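Local coordinates for protein OxyR (Porphyromonas gingivalis, PDB 3HO7) that probably binds DNA as a redox-sensitive, LysR-type transcriptional activator, of which this chain is the regulatory domain, at residues I66-E71 / C119-L124; L86-R91 / L151-Q156; P94-D99 / L176-G181; N107-W112 / L133-T138. All coordinates share one frame; numbering follows the deposited sequence.

Contact 1: I66-E71 / C119-L124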
loop_
_atom_site.group_PDB
_atom_site.type_symbol
_atom_site.label_atom_id
_atom_site.label_comp_id
_atom_site.label_asym_id
_atom_site.label_seq_id
_atom_site.Cartn_x
_atom_site.Cartn_y
_atom_site.Cartn_z
ATOM N N ILE A 66 7.345 14.054 -3.712
ATOM C CA ILE A 66 6.806 13.484 -4.940
ATOM C C ILE A 66 7.891 12.807 -5.770
ATOM O O ILE A 66 9.080 12.939 -5.477
ATOM C CB ILE A 66 6.113 14.563 -5.788
ATOM C CG1 ILE A 66 7.108 15.666 -6.155
ATOM C CG2 ILE A 66 4.920 15.144 -5.037
ATOM C CD1 ILE A 66 6.510 16.789 -6.982
ATOM N N ALA A 67 7.473 12.082 -6.806
ATOM C CA ALA A 67 8.399 11.350 -7.664
ATOM C C ALA A 67 8.455 11.962 -9.062
ATOM O O ALA A 67 8.497 11.247 -10.063
ATOM C CB ALA A 67 7.997 9.884 -7.742
ATOM N N SER A 68 8.453 13.289 -9.121
ATOM C CA SER A 68 8.474 14.006 -10.389
ATOM C C SER A 68 8.488 15.511 -10.148
ATOM O O SER A 68 8.225 15.970 -9.038
ATOM C CB SER A 68 7.249 13.634 -11.225
ATOM O OG SER A 68 6.055 14.012 -10.560
ATOM N N LYS A 69 8.796 16.274 -11.193
ATOM C CA LYS A 69 8.689 17.723 -11.119
ATOM C C LYS A 69 7.216 18.104 -11.080
ATOM O O LYS A 69 6.385 17.462 -11.723
ATOM C CB LYS A 69 9.384 18.388 -12.311
ATOM C CG LYS A 69 10.900 18.253 -12.296
ATOM C CD LYS A 69 11.535 18.860 -13.536
ATOM C CE LYS A 69 13.037 18.627 -13.550
ATOM N NZ LYS A 69 13.360 17.174 -13.598
ATOM N N ALA A 70 6.890 19.135 -10.308
ATOM C CA ALA A 70 5.508 19.576 -10.180
ATOM C C ALA A 70 5.021 20.207 -11.480
ATOM O O ALA A 70 3.867 20.033 -11.868
ATOM C CB ALA A 70 5.363 20.557 -9.025
ATOM N N GLU A 71 5.861 21.025 -12.098
ATOM C CA GLU A 71 5.517 21.592 -13.393
ATOM C C GLU A 71 4.119 22.173 -13.301
ATOM O O GLU A 71 3.292 21.989 -14.190
ATOM C CB GLU A 71 5.648 20.554 -14.506
ATOM C CG GLU A 71 7.094 20.279 -14.869
ATOM C CD GLU A 71 7.266 19.084 -15.775
ATOM O OE1 GLU A 71 6.248 18.482 -16.168
ATOM O OE2 GLU A 71 8.424 18.750 -16.091
ATOM N N CYS A 119 3.394 4.717 -14.393
ATOM C CA CYS A 119 2.849 5.347 -15.586
ATOM C C CYS A 119 2.297 6.751 -15.350
ATOM O O CYS A 119 1.350 7.173 -16.016
ATOM C CB CYS A 119 1.781 4.448 -16.214
ATOM S SG CYS A 119 2.409 2.823 -16.703
ATOM N N PHE A 120 2.890 7.479 -14.409
ATOM C CA PHE A 120 2.541 8.879 -14.236
ATOM C C PHE A 120 3.107 9.644 -15.422
ATOM O O PHE A 120 4.322 9.801 -15.548
ATOM C CB PHE A 120 3.097 9.434 -12.926
ATOM C CG PHE A 120 2.715 10.864 -12.666
ATOM C CD1 PHE A 120 1.423 11.192 -12.290
ATOM C CD2 PHE A 120 3.649 11.878 -12.795
ATOM C CE1 PHE A 120 1.069 12.506 -12.049
ATOM C CE2 PHE A 120 3.300 13.194 -12.557
ATOM C CZ PHE A 120 2.009 13.509 -12.183
ATOM N N ARG A 121 2.223 10.111 -16.296
ATOM C CA ARG A 121 2.645 10.682 -17.564
ATOM C C ARG A 121 3.539 9.665 -18.268
ATOM O O ARG A 121 4.642 9.983 -18.711
ATOM C CB ARG A 121 3.373 12.011 -17.348
ATOM C CG ARG A 121 2.555 13.026 -16.562
ATOM C CD ARG A 121 2.959 14.457 -16.884
ATOM N NE ARG A 121 4.172 14.870 -16.184
ATOM C CZ ARG A 121 4.178 15.472 -14.999
ATOM N NH1 ARG A 121 3.034 15.723 -14.378
ATOM N NH2 ARG A 121 5.326 15.821 -14.432
ATOM N N ASP A 122 3.110 8.406 -18.253
ATOM C CA ASP A 122 3.785 7.345 -18.999
ATOM C C ASP A 122 5.298 7.337 -18.784
ATOM O O ASP A 122 6.057 7.309 -19.748
ATOM C CB ASP A 122 3.434 7.407 -20.486
ATOM C CG ASP A 122 2.085 6.783 -20.790
ATOM O OD1 ASP A 122 1.657 5.889 -20.031
ATOM O OD2 ASP A 122 1.452 7.181 -21.787
ATOM N N GLN A 123 5.737 7.387 -17.532
ATOM C CA GLN A 123 7.163 7.504 -17.247
ATOM C C GLN A 123 7.949 6.349 -17.862
ATOM O O GLN A 123 8.884 6.565 -18.631
ATOM C CB GLN A 123 7.420 7.586 -15.741
ATOM C CG GLN A 123 8.893 7.702 -15.376
ATOM C CD GLN A 123 9.103 8.232 -13.971
ATOM O OE1 GLN A 123 8.204 8.174 -13.133
ATOM N NE2 GLN A 123 10.297 8.755 -13.708
ATOM N N LEU A 124 7.569 5.123 -17.517
ATOM C CA LEU A 124 8.186 3.944 -18.113
ATOM C C LEU A 124 7.446 3.588 -19.400
ATOM O O LEU A 124 6.917 2.486 -19.548
ATOM C CB LEU A 124 8.171 2.770 -17.132
ATOM C CG LEU A 124 9.065 2.934 -15.898
ATOM C CD1 LEU A 124 8.882 1.774 -14.930
ATOM C CD2 LEU A 124 10.522 3.066 -16.313
HETATM O O HOH W 1 10.538 10.754 -11.748
HETATM O O HOH W 2 7.165 9.504 -11.408
#

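Contact 2: L86-R91 / L151-Q156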
loop_
_atom_site.group_PDB
_atom_site.type_symbol
_atom_site.label_atom_id
_atom_site.label_comp_id
_atom_site.label_asym_id
_atom_site.label_seq_id
_atom_site.Cartn_x
_atom_site.Cartn_y
_atom_site.Cartn_z
ATOM N N LEU A 86 13.667 -1.245 -10.379
ATOM C CA LEU A 86 14.217 -2.580 -10.542
ATOM C C LEU A 86 13.114 -3.556 -10.910
ATOM O O LEU A 86 11.975 -3.424 -10.460
ATOM C CB LEU A 86 14.925 -3.047 -9.266
ATOM C CG LEU A 86 16.212 -2.321 -8.859
ATOM C CD1 LEU A 86 16.788 -2.950 -7.601
ATOM C CD2 LEU A 86 17.226 -2.346 -9.989
ATOM N N GLY A 87 13.457 -4.526 -11.749
ATOM C CA GLY A 87 12.535 -5.594 -12.082
ATOM C C GLY A 87 12.309 -6.494 -10.885
ATOM O O GLY A 87 13.245 -6.857 -10.172
ATOM N N TYR A 88 11.050 -6.841 -10.653
ATOM C CA TYR A 88 10.708 -7.805 -9.631
ATOM C C TYR A 88 10.043 -8.940 -10.395
ATOM O O TYR A 88 8.911 -8.807 -10.852
ATOM C CB TYR A 88 9.761 -7.171 -8.610
ATOM C CG TYR A 88 9.775 -7.804 -7.236
ATOM C CD1 TYR A 88 10.962 -7.965 -6.533
ATOM C CD2 TYR A 88 8.594 -8.212 -6.631
ATOM C CE1 TYR A 88 10.975 -8.538 -5.268
ATOM C CE2 TYR A 88 8.593 -8.782 -5.372
ATOM C CZ TYR A 88 9.785 -8.941 -4.693
ATOM O OH TYR A 88 9.774 -9.506 -3.441
ATOM N N VAL A 89 10.767 -10.040 -10.559
ATOM C CA VAL A 89 10.370 -11.096 -11.487
ATOM C C VAL A 89 10.015 -12.385 -10.756
ATOM O O VAL A 89 10.825 -12.915 -10.003
ATOM C CB VAL A 89 11.508 -11.399 -12.484
ATOM C CG1 VAL A 89 11.041 -12.392 -13.541
ATOM C CG2 VAL A 89 12.008 -10.113 -13.127
ATOM N N SER A 90 8.811 -12.900 -10.991
ATOM C CA SER A 90 8.385 -14.130 -10.334
ATOM C C SER A 90 9.229 -15.303 -10.820
ATOM O O SER A 90 9.759 -15.279 -11.929
ATOM C CB SER A 90 6.909 -14.415 -10.602
ATOM O OG SER A 90 6.764 -15.429 -11.580
ATOM N N ARG A 91 9.341 -16.330 -9.987
ATOM C CA ARG A 91 10.145 -17.500 -10.314
ATOM C C ARG A 91 9.547 -18.295 -11.477
ATOM O O ARG A 91 10.184 -19.207 -12.007
ATOM C CB ARG A 91 10.309 -18.385 -9.075
ATOM C CG ARG A 91 10.877 -17.642 -7.874
ATOM C CD ARG A 91 10.783 -18.465 -6.600
ATOM N NE ARG A 91 11.203 -17.694 -5.434
ATOM C CZ ARG A 91 12.459 -17.611 -5.011
ATOM N NH1 ARG A 91 13.422 -18.261 -5.654
ATOM N NH2 ARG A 91 12.753 -16.884 -3.941
ATOM N N LEU A 151 1.916 -10.476 -5.556
ATOM C CA LEU A 151 1.570 -11.287 -6.724
ATOM C C LEU A 151 2.818 -11.941 -7.300
ATOM O O LEU A 151 2.846 -13.148 -7.550
ATOM C CB LEU A 151 0.876 -10.437 -7.790
ATOM C CG LEU A 151 -0.576 -10.054 -7.500
ATOM C CD1 LEU A 151 -1.056 -8.978 -8.466
ATOM C CD2 LEU A 151 -1.461 -11.283 -7.563
ATOM N N VAL A 152 3.856 -11.138 -7.501
ATOM C CA VAL A 152 5.106 -11.636 -8.055
ATOM C C VAL A 152 5.707 -12.733 -7.180
ATOM O O VAL A 152 6.150 -13.765 -7.681
ATOM C CB VAL A 152 6.130 -10.501 -8.247
ATOM C CG1 VAL A 152 7.463 -11.060 -8.720
ATOM C CG2 VAL A 152 5.594 -9.471 -9.229
ATOM N N GLU A 153 5.710 -12.510 -5.871
ATOM C CA GLU A 153 6.275 -13.478 -4.938
ATOM C C GLU A 153 5.515 -14.804 -4.955
ATOM O O GLU A 153 6.040 -15.838 -4.544
ATOM C CB GLU A 153 6.317 -12.885 -3.529
ATOM C CG GLU A 153 7.198 -11.647 -3.426
ATOM C CD GLU A 153 6.929 -10.839 -2.174
ATOM O OE1 GLU A 153 6.101 -11.279 -1.346
ATOM O OE2 GLU A 153 7.541 -9.760 -2.025
ATOM N N SER A 154 4.274 -14.745 -5.430
ATOM C CA SER A 154 3.395 -15.902 -5.504
ATOM C C SER A 154 3.535 -16.601 -6.850
ATOM O O SER A 154 2.836 -17.572 -7.131
ATOM C CB SER A 154 1.941 -15.493 -5.265
ATOM O OG SER A 154 1.525 -14.520 -6.202
ATOM N N GLY A 155 4.445 -16.100 -7.676
ATOM C CA GLY A 155 4.679 -16.674 -8.987
ATOM C C GLY A 155 3.840 -16.116 -10.119
ATOM O O GLY A 155 3.866 -16.646 -11.226
ATOM N N GLN A 156 3.087 -15.054 -9.862
ATOM C CA GLN A 156 2.305 -14.475 -10.938
ATOM C C GLN A 156 2.880 -13.147 -11.414
ATOM O O GLN A 156 2.799 -12.136 -10.727
ATOM C CB GLN A 156 0.866 -14.263 -10.463
ATOM C CG GLN A 156 0.299 -15.428 -9.665
ATOM C CD GLN A 156 -1.045 -15.113 -9.035
ATOM O OE1 GLN A 156 -1.859 -14.392 -9.607
ATOM N NE2 GLN A 156 -1.282 -15.656 -7.848
HETATM O O HOH W 3 7.730 -15.936 -7.735
#

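Contact 3: P94-D99 / L176-G181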
loop_
_atom_site.group_PDB
_atom_site.type_symbol
_atom_site.label_atom_id
_atom_site.label_comp_id
_atom_site.label_asym_id
_atom_site.label_seq_id
_atom_site.Cartn_x
_atom_site.Cartn_y
_atom_site.Cartn_z
ATOM N N PRO A 94 9.795 -16.764 -17.605
ATOM C CA PRO A 94 10.976 -17.152 -18.368
ATOM C C PRO A 94 12.132 -16.184 -18.122
ATOM O O PRO A 94 13.293 -16.593 -18.123
ATOM C CB PRO A 94 10.501 -17.054 -19.818
ATOM C CG PRO A 94 9.034 -17.307 -19.746
ATOM C CD PRO A 94 8.576 -16.737 -18.432
ATOM N N LEU A 95 11.808 -14.912 -17.908
ATOM C CA LEU A 95 12.825 -13.892 -17.665
ATOM C C LEU A 95 13.583 -14.105 -16.361
ATOM O O LEU A 95 14.599 -13.457 -16.119
ATOM C CB LEU A 95 12.208 -12.491 -17.684
ATOM C CG LEU A 95 12.333 -11.737 -19.009
ATOM C CD1 LEU A 95 11.593 -10.409 -18.952
ATOM C CD2 LEU A 95 13.801 -11.520 -19.349
ATOM N N PHE A 96 13.094 -15.008 -15.520
ATOM C CA PHE A 96 13.759 -15.261 -14.246
ATOM C C PHE A 96 15.153 -15.844 -14.462
ATOM O O PHE A 96 16.062 -15.608 -13.670
ATOM C CB PHE A 96 12.922 -16.189 -13.361
ATOM C CG PHE A 96 13.433 -16.303 -11.951
ATOM C CD1 PHE A 96 13.098 -15.355 -11.000
ATOM C CD2 PHE A 96 14.247 -17.360 -11.578
ATOM C CE1 PHE A 96 13.566 -15.455 -9.704
ATOM C CE2 PHE A 96 14.715 -17.469 -10.284
ATOM C CZ PHE A 96 14.373 -16.510 -9.344
ATOM N N GLU A 97 15.322 -16.601 -15.543
ATOM C CA GLU A 97 16.604 -17.244 -15.815
ATOM C C GLU A 97 17.626 -16.258 -16.381
ATOM O O GLU A 97 18.803 -16.589 -16.532
ATOM C CB GLU A 97 16.428 -18.445 -16.751
ATOM C CG GLU A 97 15.959 -18.087 -18.150
ATOM C CD GLU A 97 15.975 -19.277 -19.092
ATOM O OE1 GLU A 97 15.441 -20.347 -18.723
ATOM O OE2 GLU A 97 16.523 -19.141 -20.207
ATOM N N GLN A 98 17.175 -15.045 -16.683
ATOM C CA GLN A 98 18.069 -14.002 -17.173
ATOM C C GLN A 98 18.553 -13.123 -16.026
ATOM O O GLN A 98 17.905 -13.033 -14.982
ATOM C CB GLN A 98 17.386 -13.149 -18.245
ATOM C CG GLN A 98 16.957 -13.933 -19.481
ATOM C CD GLN A 98 18.114 -14.638 -20.164
ATOM O OE1 GLN A 98 17.912 -15.497 -21.027
ATOM N NE2 GLN A 98 19.334 -14.284 -19.781
ATOM N N ASP A 99 19.692 -12.469 -16.231
ATOM C CA ASP A 99 20.323 -11.674 -15.183
ATOM C C ASP A 99 19.819 -10.234 -15.172
ATOM O O ASP A 99 19.915 -9.541 -14.158
ATOM C CB ASP A 99 21.843 -11.694 -15.352
ATOM C CG ASP A 99 22.390 -13.100 -15.518
ATOM O OD1 ASP A 99 22.079 -13.966 -14.673
ATOM O OD2 ASP A 99 23.130 -13.339 -16.496
ATOM N N LEU A 176 14.293 -12.272 -6.430
ATOM C CA LEU A 176 13.383 -11.932 -7.519
ATOM C C LEU A 176 13.825 -10.662 -8.229
ATOM O O LEU A 176 13.328 -10.341 -9.303
ATOM C CB LEU A 176 11.951 -11.765 -7.000
ATOM C CG LEU A 176 11.417 -12.874 -6.096
ATOM C CD1 LEU A 176 9.942 -12.637 -5.790
ATOM C CD2 LEU A 176 11.628 -14.242 -6.733
ATOM N N VAL A 177 14.766 -9.943 -7.627
ATOM C CA VAL A 177 15.196 -8.662 -8.164
ATOM C C VAL A 177 16.104 -8.810 -9.381
ATOM O O VAL A 177 17.095 -9.536 -9.349
ATOM C CB VAL A 177 15.911 -7.812 -7.096
ATOM C CG1 VAL A 177 16.452 -6.536 -7.717
ATOM C CG2 VAL A 177 14.953 -7.497 -5.955
ATOM N N ARG A 178 15.746 -8.116 -10.454
ATOM C CA ARG A 178 16.577 -8.041 -11.644
ATOM C C ARG A 178 16.696 -6.579 -12.043
ATOM O O ARG A 178 15.704 -5.948 -12.399
ATOM C CB ARG A 178 15.951 -8.829 -12.797
ATOM C CG ARG A 178 15.726 -10.301 -12.518
ATOM C CD ARG A 178 17.030 -11.075 -12.514
ATOM N NE ARG A 178 16.807 -12.511 -12.375
ATOM C CZ ARG A 178 16.575 -13.116 -11.215
ATOM N NH1 ARG A 178 16.532 -12.406 -10.094
ATOM N NH2 ARG A 178 16.387 -14.429 -11.171
ATOM N N PRO A 179 17.913 -6.023 -11.980
ATOM C CA PRO A 179 18.071 -4.648 -12.436
ATOM C C PRO A 179 17.923 -4.558 -13.951
ATOM O O PRO A 179 17.934 -5.580 -14.636
ATOM C CB PRO A 179 19.502 -4.301 -12.020
ATOM C CG PRO A 179 20.203 -5.612 -11.927
ATOM C CD PRO A 179 19.173 -6.606 -11.488
ATOM N N PHE A 180 17.786 -3.342 -14.467
ATOM C CA PHE A 180 17.690 -3.133 -15.907
ATOM C C PHE A 180 19.077 -3.139 -16.543
ATOM O O PHE A 180 20.073 -2.843 -15.884
ATOM C CB PHE A 180 17.014 -1.792 -16.205
ATOM C CG PHE A 180 15.512 -1.827 -16.124
ATOM C CD1 PHE A 180 14.866 -1.831 -14.898
ATOM C CD2 PHE A 180 14.746 -1.839 -17.279
ATOM C CE1 PHE A 180 13.479 -1.853 -14.825
ATOM C CE2 PHE A 180 13.365 -1.865 -17.216
ATOM C CZ PHE A 180 12.730 -1.870 -15.986
ATOM N N GLY A 181 19.141 -3.481 -17.826
ATOM C CA GLY A 181 20.353 -3.240 -18.593
ATOM C C GLY A 181 20.498 -1.737 -18.754
ATOM O O GLY A 181 19.506 -1.009 -18.697
#

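Contact 4: N107-W112 / L133-T138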
loop_
_atom_site.group_PDB
_atom_site.type_symbol
_atom_site.label_atom_id
_atom_site.label_comp_id
_atom_site.label_asym_id
_atom_site.label_seq_id
_atom_site.Cartn_x
_atom_site.Cartn_y
_atom_site.Cartn_z
ATOM N N ASN A 107 6.670 -9.811 -20.811
ATOM C CA ASN A 107 5.366 -10.238 -21.300
ATOM C C ASN A 107 4.259 -9.288 -20.852
ATOM O O ASN A 107 3.944 -9.212 -19.665
ATOM C CB ASN A 107 5.066 -11.662 -20.829
ATOM C CG ASN A 107 3.838 -12.249 -21.490
ATOM O OD1 ASN A 107 3.117 -11.560 -22.212
ATOM N ND2 ASN A 107 3.594 -13.531 -21.248
ATOM N N PRO A 108 3.655 -8.564 -21.806
ATOM C CA PRO A 108 2.656 -7.549 -21.479
ATOM C C PRO A 108 1.481 -8.117 -20.694
ATOM O O PRO A 108 0.883 -7.412 -19.879
ATOM C CB PRO A 108 2.185 -7.062 -22.854
ATOM C CG PRO A 108 2.514 -8.178 -23.788
ATOM C CD PRO A 108 3.786 -8.762 -23.260
ATOM N N HIS A 109 1.157 -9.383 -20.936
ATOM C CA HIS A 109 0.001 -10.006 -20.301
ATOM C C HIS A 109 0.280 -10.434 -18.861
ATOM O O HIS A 109 -0.635 -10.839 -18.142
ATOM C CB HIS A 109 -0.481 -11.209 -21.118
ATOM C CG HIS A 109 -0.641 -10.923 -22.579
ATOM N ND1 HIS A 109 -1.339 -9.835 -23.053
ATOM C CD2 HIS A 109 -0.200 -11.592 -23.672
ATOM C CE1 HIS A 109 -1.317 -9.840 -24.374
ATOM N NE2 HIS A 109 -0.632 -10.896 -24.774
ATOM N N ARG A 110 1.538 -10.346 -18.442
ATOM C CA ARG A 110 1.914 -10.744 -17.088
ATOM C C ARG A 110 2.672 -9.632 -16.372
ATOM O O ARG A 110 3.501 -9.893 -15.502
ATOM C CB ARG A 110 2.748 -12.027 -17.116
ATOM C CG ARG A 110 2.014 -13.222 -17.708
ATOM C CD ARG A 110 2.908 -14.449 -17.790
ATOM N NE ARG A 110 3.341 -14.905 -16.472
ATOM C CZ ARG A 110 2.569 -15.571 -15.620
ATOM N NH1 ARG A 110 1.314 -15.858 -15.944
ATOM N NH2 ARG A 110 3.048 -15.950 -14.444
ATOM N N LEU A 111 2.370 -8.392 -16.744
ATOM C CA LEU A 111 3.026 -7.223 -16.174
ATOM C C LEU A 111 2.054 -6.428 -15.308
ATOM O O LEU A 111 0.909 -6.192 -15.702
ATOM C CB LEU A 111 3.568 -6.332 -17.294
ATOM C CG LEU A 111 4.265 -5.031 -16.900
ATOM C CD1 LEU A 111 5.543 -5.333 -16.129
ATOM C CD2 LEU A 111 4.564 -4.185 -18.129
ATOM N N TRP A 112 2.502 -6.034 -14.121
ATOM C CA TRP A 112 1.675 -5.220 -13.243
ATOM C C TRP A 112 2.278 -3.829 -13.188
ATOM O O TRP A 112 3.409 -3.653 -12.748
ATOM C CB TRP A 112 1.622 -5.821 -11.839
ATOM C CG TRP A 112 1.211 -7.258 -11.817
ATOM C CD1 TRP A 112 2.003 -8.332 -11.546
ATOM C CD2 TRP A 112 -0.094 -7.780 -12.085
ATOM N NE1 TRP A 112 1.274 -9.491 -11.624
ATOM C CE2 TRP A 112 -0.017 -9.179 -11.955
ATOM C CE3 TRP A 112 -1.320 -7.201 -12.422
ATOM C CZ2 TRP A 112 -1.119 -10.007 -12.147
ATOM C CZ3 TRP A 112 -2.410 -8.022 -12.614
ATOM C CH2 TRP A 112 -2.303 -9.411 -12.476
ATOM N N LEU A 133 -0.493 -4.975 -23.556
ATOM C CA LEU A 133 -0.577 -4.666 -22.132
ATOM C C LEU A 133 -1.954 -4.994 -21.570
ATOM O O LEU A 133 -2.083 -5.773 -20.625
ATOM C CB LEU A 133 -0.246 -3.194 -21.872
ATOM C CG LEU A 133 -0.394 -2.735 -20.420
ATOM C CD1 LEU A 133 0.423 -3.622 -19.491
ATOM C CD2 LEU A 133 0.007 -1.275 -20.263
ATOM N N HIS A 134 -2.996 -4.483 -22.197
ATOM C CA HIS A 134 -4.336 -4.596 -21.646
ATOM C C HIS A 134 -5.050 -5.880 -22.054
ATOM O O HIS A 134 -6.265 -5.999 -21.906
ATOM C CB HIS A 134 -5.157 -3.348 -21.975
ATOM C CG HIS A 134 -4.588 -2.092 -21.388
ATOM N ND1 HIS A 134 -3.624 -1.343 -22.026
ATOM C CD2 HIS A 134 -4.833 -1.466 -20.213
ATOM C CE1 HIS A 134 -3.307 -0.304 -21.276
ATOM N NE2 HIS A 134 -4.027 -0.355 -20.169
ATOM N N GLU A 135 -4.295 -6.828 -22.602
ATOM C CA GLU A 135 -4.894 -8.085 -23.076
ATOM C C GLU A 135 -4.640 -9.190 -22.076
ATOM O O GLU A 135 -3.613 -9.804 -22.094
ATOM C CB GLU A 135 -4.278 -8.538 -24.411
ATOM C CG GLU A 135 -4.709 -7.782 -25.666
ATOM C CD GLU A 135 -3.813 -8.080 -26.847
ATOM O OE1 GLU A 135 -3.763 -7.257 -27.759
ATOM O OE2 GLU A 135 -3.141 -9.113 -26.868
ATOM N N ARG A 136 -5.540 -9.312 -21.119
ATOM C CA ARG A 136 -5.449 -10.348 -20.116
ATOM C C ARG A 136 -6.822 -10.486 -19.506
ATOM O O ARG A 136 -7.612 -9.544 -19.530
ATOM C CB ARG A 136 -4.430 -9.960 -19.045
ATOM C CG ARG A 136 -4.624 -8.559 -18.486
ATOM C CD ARG A 136 -3.816 -8.353 -17.215
ATOM N NE ARG A 136 -2.383 -8.273 -17.475
ATOM C CZ ARG A 136 -1.704 -7.134 -17.564
ATOM N NH1 ARG A 136 -0.402 -7.153 -17.804
ATOM N NH2 ARG A 136 -2.328 -5.975 -17.410
ATOM N N GLN A 137 -7.107 -11.641 -18.927
ATOM C CA GLN A 137 -8.354 -11.794 -18.228
ATOM C C GLN A 137 -8.526 -10.737 -17.186
ATOM O O GLN A 137 -9.416 -9.926 -17.282
ATOM C CB GLN A 137 -8.424 -13.137 -17.555
ATOM C CG GLN A 137 -9.391 -13.175 -16.455
ATOM C CD GLN A 137 -9.250 -14.389 -15.634
ATOM O OE1 GLN A 137 -8.248 -14.578 -15.017
ATOM N NE2 GLN A 137 -10.256 -15.231 -15.622
ATOM N N THR A 138 -7.675 -10.779 -16.173
ATOM C CA THR A 138 -7.812 -9.854 -15.056
ATOM C C THR A 138 -7.058 -8.551 -15.283
ATOM O O THR A 138 -5.831 -8.539 -15.375
ATOM C CB THR A 138 -7.322 -10.488 -13.742
ATOM O OG1 THR A 138 -8.018 -11.720 -13.515
ATOM C CG2 THR A 138 -7.568 -9.546 -12.574
#

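Contact 1: I66-E71 / C119-L124
Arg121 reaches from the 119-124 loop to two oxygens of the 66-71 loop with one nitrogen, NH2. Lys69 O lies in the guanidinium plane and takes a weak hydrogen bond from Arg121 NH2 at 3.3 Å. Glu71 OE1, also 3.3 Å from Arg121 NH2, sits over a face of the group, so this salt bridge rests on charge alone. Beside it, two waters link Ala67 O to the Gln123 amide: one accepts from Gln123 NE2 at 2.8 Å and donates to Ala67 O; the other lies between Gln123 OE1 and Ala67 O. Gln123 NE2 is also held by Ala228 O. Packing is thin: Ser68 OG stands 3.5 Å from Phe120 CE2, and Arg121 CG rests over a face of that ring, toward its rim. A type II turn from Cys119, half of the Cys119-Cys128 disulfide, to Asp122 carries Phe120 and Arg121. This partly hydrated meeting of loops is consistent with the cleft between the two lobes of a LysR-type regulatory domain, a periplasmic-binding-protein fold.

Contact 2: L86-R91 / L151-Q156
The direct hydrogen bond joins side-chain tips: Tyr88 OH donates to Glu153 OE2 at 2.7 Å, with the carboxylate oxygen in the plane of the ring and using its anti lone pair. Ring and carboxylate planes stand 71° apart. Glu153 OE2 also has a salt bridge to Arg150 and a hydrogen bond from Gln173. A water makes the second polar link, accepting from Arg91 N and donating to Val152 O at 2.7 Å. The contact sets the end of strand 75-89 against the C-terminus of helix 145-153, which closes in a Schellman motif: Gly155, at positive phi (89°), donates its N-H to Val152 O, and Gln156 N reaches back to Leu151 O. The apolar contact is Val152 CG1, anti to the backbone N, on Tyr88 CD2 at 3.7 Å. Close packing on backbone polar atoms adds to it: Val152 CG1 lies 3.2 Å from Ser90 N, and Ser90 CB 3.1 Å from Val152 O. Ser90 OG sits beside Gly155 and is hydrogen-bonded to Glu93 and Cys92 N.

Contact 3: P94-D99 / L176-G181
Arg178 lies with its guanidinium partly over the Phe96 ring, the two planes 46° apart and the side chains crossing at about a right angle. Arg178 NH2 stands over the centre of the Phe96 ring, 3.2 Å above its plane, and Arg178 CZ is 4.3 Å from the centroid in a cation-pi contact. The tilt lets the same nitrogen turn an N-H away from the ring to the backbone: Arg178 NH2 donates to Phe96 O at 2.8 Å with an angle of 163°, in the carbonyl plane and on a lone pair. One residue thus offers both its ring and its carbonyl to one nitrogen. Arg178 NE takes the next acceptor, Gln98 O, at 2.9 Å and nearly along the C=O axis, with a weak second bond to Phe96 O. Here the short 3-10 turn 94-97 is fastened, across the arginine, to strand 177-178, an antiparallel neighbour of strand 75-89 in the sheet of the regulatory domain. A bend at chi2 (-73°) folds the arginine toward the turn, and Arg178 NH1 points back to its own strand, donating to Val177 O at 3.0 Å as well as to Glu175 O. All three guanidinium nitrogens therefore donate to backbone carbonyls, which fixes the rotation of the group. Phe96, with CG anti to the backbone N, brings CE1 to within 3.7 Å of Leu176 CD2, while Pro179 CD packs loosely against Asp99 O.

Contact 4: N107-W112 / L133-T138
His109 and Arg136 carry most of this contact between two irregular segments, with Leu133 packed beside them. Arg136 starts from the crowded rotamer, CG between the backbone N and the carbonyl carbon (chi1 50°), and bends at chi3 to lay its guanidinium along the backbone of 108-111. Arg136 NE donates to His109 O at 3.2 Å, nearly straight at 171°, approaching from above the carbonyl plane. Arg136 NH1 lies between Pro108 O, 2.5 Å away, and Leu111 O, but at angles too poor for hydrogen bonds. The imidazole of His109 runs alongside Glu135, planes 27° apart; His109 CE1 lies 3.2 Å from Glu135 OE2, and His109 ND1 is 2.5 Å from Glu135 O. Pro108 CG covers one face of this imidazole. Leu133 meets Pro108 CB through its backbone. Four carbonyl oxygens (Pro108, His109, Leu111 and Leu133) round the guanidinium would stabilise the charge of Arg136; Glu135 may favour protonation of His109, which the nearby arginine would oppose.

Overall arrangement
All four contacts lie within the LysR substrate-binding domain. Contacts 2 and 3 are neighbours, their centres about 10 Å apart, and share the sheet: Gly87 and Val89 on strand 75-89 pair with Arg178 and Leu176. Contact 4, about 14 Å from contact 2 between centres, joins it where Trp112 NE1 meets Gln156 O. Contact 1 stands apart, with its centre about 22 to 25 Å from those of the others. Along the chain, contact 4 is nested inside the loops closed by contacts 2 and 3, which cross each other, and contact 1 crosses all three. Contacts 2 and 4 also touch the second subunit, where Thr138 pairs in a parallel ladder with a strand of that chain, so this part of the domain is tied to dimer assembly.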